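BsaWI endonuclease (Geobacillus stearothermophilus, PDB 4ZSF) probably cleaves DNA as a metal-dependent restriction endonuclease of the PD-(D/E)XK nuclease superfamily. Local coordinates at residues Asn133-Gln138 with Glu156-Cys161. Numbering follows the deposited sequence.
Sequences NWLKEQ and EYVFGC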
# COMPACT_ATOMS: atom_id res chain seq x y z
N ASN A 133 -6.37 -26.81 -3.47
CA ASN A 133 -5.05 -26.22 -3.66
C ASN A 133 -5.12 -24.80 -4.20
O ASN A 133 -4.40 -23.90 -3.74
CB ASN A 133 -4.23 -27.09 -4.59
CG ASN A 133 -3.78 -28.35 -3.88
OD1 ASN A 133 -3.77 -28.37 -2.66
ND2 ASN A 133 -3.48 -29.39 -4.63
N TRP A 134 -6.01 -24.62 -5.16
CA TRP A 134 -6.22 -23.30 -5.74
C TRP A 134 -6.79 -22.31 -4.70
O TRP A 134 -6.34 -21.17 -4.60
CB TRP A 134 -7.16 -23.40 -6.94
CG TRP A 134 -7.36 -22.08 -7.63
CD1 TRP A 134 -6.53 -21.51 -8.57
CD2 TRP A 134 -8.42 -21.14 -7.40
NE1 TRP A 134 -7.05 -20.30 -8.97
CE2 TRP A 134 -8.19 -20.04 -8.26
CE3 TRP A 134 -9.56 -21.14 -6.57
CZ2 TRP A 134 -9.07 -18.94 -8.32
CZ3 TRP A 134 -10.42 -20.04 -6.62
CH2 TRP A 134 -10.16 -18.95 -7.49
N LEU A 135 -7.74 -22.77 -3.91
CA LEU A 135 -8.29 -21.91 -2.86
C LEU A 135 -7.22 -21.57 -1.84
O LEU A 135 -7.19 -20.48 -1.32
CB LEU A 135 -9.47 -22.58 -2.18
CG LEU A 135 -10.70 -22.70 -3.08
CD1 LEU A 135 -11.59 -23.76 -2.46
CD2 LEU A 135 -11.44 -21.32 -3.26
N LYS A 136 -6.38 -22.54 -1.48
CA LYS A 136 -5.33 -22.24 -0.51
C LYS A 136 -4.41 -21.11 -1.03
O LYS A 136 -3.99 -20.27 -0.23
CB LYS A 136 -4.53 -23.51 -0.17
CG LYS A 136 -5.24 -24.43 0.84
CD LYS A 136 -4.47 -25.80 0.98
N GLU A 137 -4.14 -21.10 -2.35
CA GLU A 137 -3.34 -20.03 -2.98
C GLU A 137 -4.08 -18.70 -2.93
O GLU A 137 -3.44 -17.67 -2.75
CB GLU A 137 -2.99 -20.31 -4.49
CG GLU A 137 -1.83 -21.30 -4.72
N GLN A 138 -5.40 -18.72 -3.12
CA GLN A 138 -6.13 -17.42 -3.08
C GLN A 138 -6.13 -16.87 -1.65
O GLN A 138 -6.02 -15.66 -1.43
CB GLN A 138 -7.56 -17.58 -3.56
CG GLN A 138 -7.68 -18.29 -4.89
CD GLN A 138 -6.76 -17.68 -5.93
OE1 GLN A 138 -6.81 -16.47 -6.20
NE2 GLN A 138 -5.84 -18.50 -6.46
N GLU A 156 -20.10 -29.96 1.77
CA GLU A 156 -20.14 -28.54 1.54
C GLU A 156 -19.08 -28.19 0.52
O GLU A 156 -17.89 -28.54 0.67
CB GLU A 156 -19.92 -27.79 2.89
CG GLU A 156 -19.98 -26.25 2.79
CD GLU A 156 -20.02 -25.56 4.15
OE1 GLU A 156 -19.83 -26.25 5.21
OE2 GLU A 156 -20.27 -24.32 4.17
N TYR A 157 -19.50 -27.46 -0.52
CA TYR A 157 -18.62 -27.11 -1.63
C TYR A 157 -18.46 -25.61 -1.73
O TYR A 157 -19.46 -24.94 -1.79
CB TYR A 157 -19.21 -27.58 -2.94
CG TYR A 157 -19.33 -29.09 -2.99
CD1 TYR A 157 -18.27 -29.86 -3.45
CD2 TYR A 157 -20.50 -29.74 -2.54
CE1 TYR A 157 -18.38 -31.28 -3.50
CE2 TYR A 157 -20.61 -31.14 -2.59
CZ TYR A 157 -19.55 -31.88 -3.06
OH TYR A 157 -19.69 -33.25 -3.10
N VAL A 158 -17.22 -25.11 -1.84
CA VAL A 158 -17.04 -23.71 -2.23
C VAL A 158 -17.36 -23.57 -3.73
O VAL A 158 -16.76 -24.25 -4.55
CB VAL A 158 -15.61 -23.22 -1.97
CG1 VAL A 158 -15.40 -21.79 -2.54
CG2 VAL A 158 -15.36 -23.26 -0.49
N PHE A 159 -18.28 -22.67 -4.10
CA PHE A 159 -18.55 -22.50 -5.55
C PHE A 159 -18.32 -21.04 -5.98
O PHE A 159 -18.38 -20.75 -7.18
CB PHE A 159 -19.99 -22.93 -5.91
CG PHE A 159 -21.11 -21.99 -5.35
CD1 PHE A 159 -21.65 -22.19 -4.07
CD2 PHE A 159 -21.59 -20.91 -6.13
CE1 PHE A 159 -22.68 -21.32 -3.56
CE2 PHE A 159 -22.60 -20.11 -5.68
CZ PHE A 159 -23.13 -20.27 -4.43
N GLY A 160 -18.13 -20.11 -5.03
CA GLY A 160 -18.01 -18.72 -5.46
C GLY A 160 -16.99 -17.94 -4.63
O GLY A 160 -16.74 -18.29 -3.46
N CYS A 161 -16.38 -16.94 -5.28
CA CYS A 161 -15.36 -16.05 -4.71
C CYS A 161 -15.93 -14.63 -4.78
O CYS A 161 -16.48 -14.22 -5.82
CB CYS A 161 -14.08 -16.13 -5.56
SG CYS A 161 -13.36 -17.77 -5.65
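Leu135 and Val158 reach toward each other tip to tip, at the point where the helix of Asn133-Gln138 and the strand of Glu156-Cys161 come nearest, 9.0 Å between the CA atoms of Leu135 and Val158. Leu135 offers both methyls: its CD2 lies 4.1 Å from CG1 of Val158, while CD1 stands at the same distance from CB of Val158. Tyr147 and Thr149 of the adjoining strand also touch this pair, Tyr147 against Leu135 and Thr149 against Val158. No hydrogen bond passes between the two segments.

The second meeting is a sulfur-aromatic contact. The indole extends from the flank of the helix to Cys161 because chi1 of Trp134, -177°, turns CG away from the backbone N. SG of Cys161 meets the rim of the six-membered ring, 3.8 Å from CZ3 and 3.9 Å from CH2 of Trp134. It lies almost in the ring plane, 88° off the normal, so the sulfur approaches the edge. The ring of Phe187 also meets the indole, the two planes nearly parallel.

Here helix 129-140 packs on the mixed central sheet of the PD-(D/E)XK nuclease fold, away from the annotated calcium site. Between the two contacts the strand carries a classic beta bulge, in which Phe159 and Gly160 both face Ile148. Val158 and Cys161, one before the bulge and one after, both point toward the helix.

Within the helix, polar bonds gather at one carbonyl. Trp134 O accepts hydrogen bonds from the backbone N of Gln138 at 3.0 Å and from NE2 of the same residue at 3.3 Å, the latter tilted 33° from the carbonyl plane. The folded-back Gln138 chain brings the same NE2 over one indole face, toward its rim.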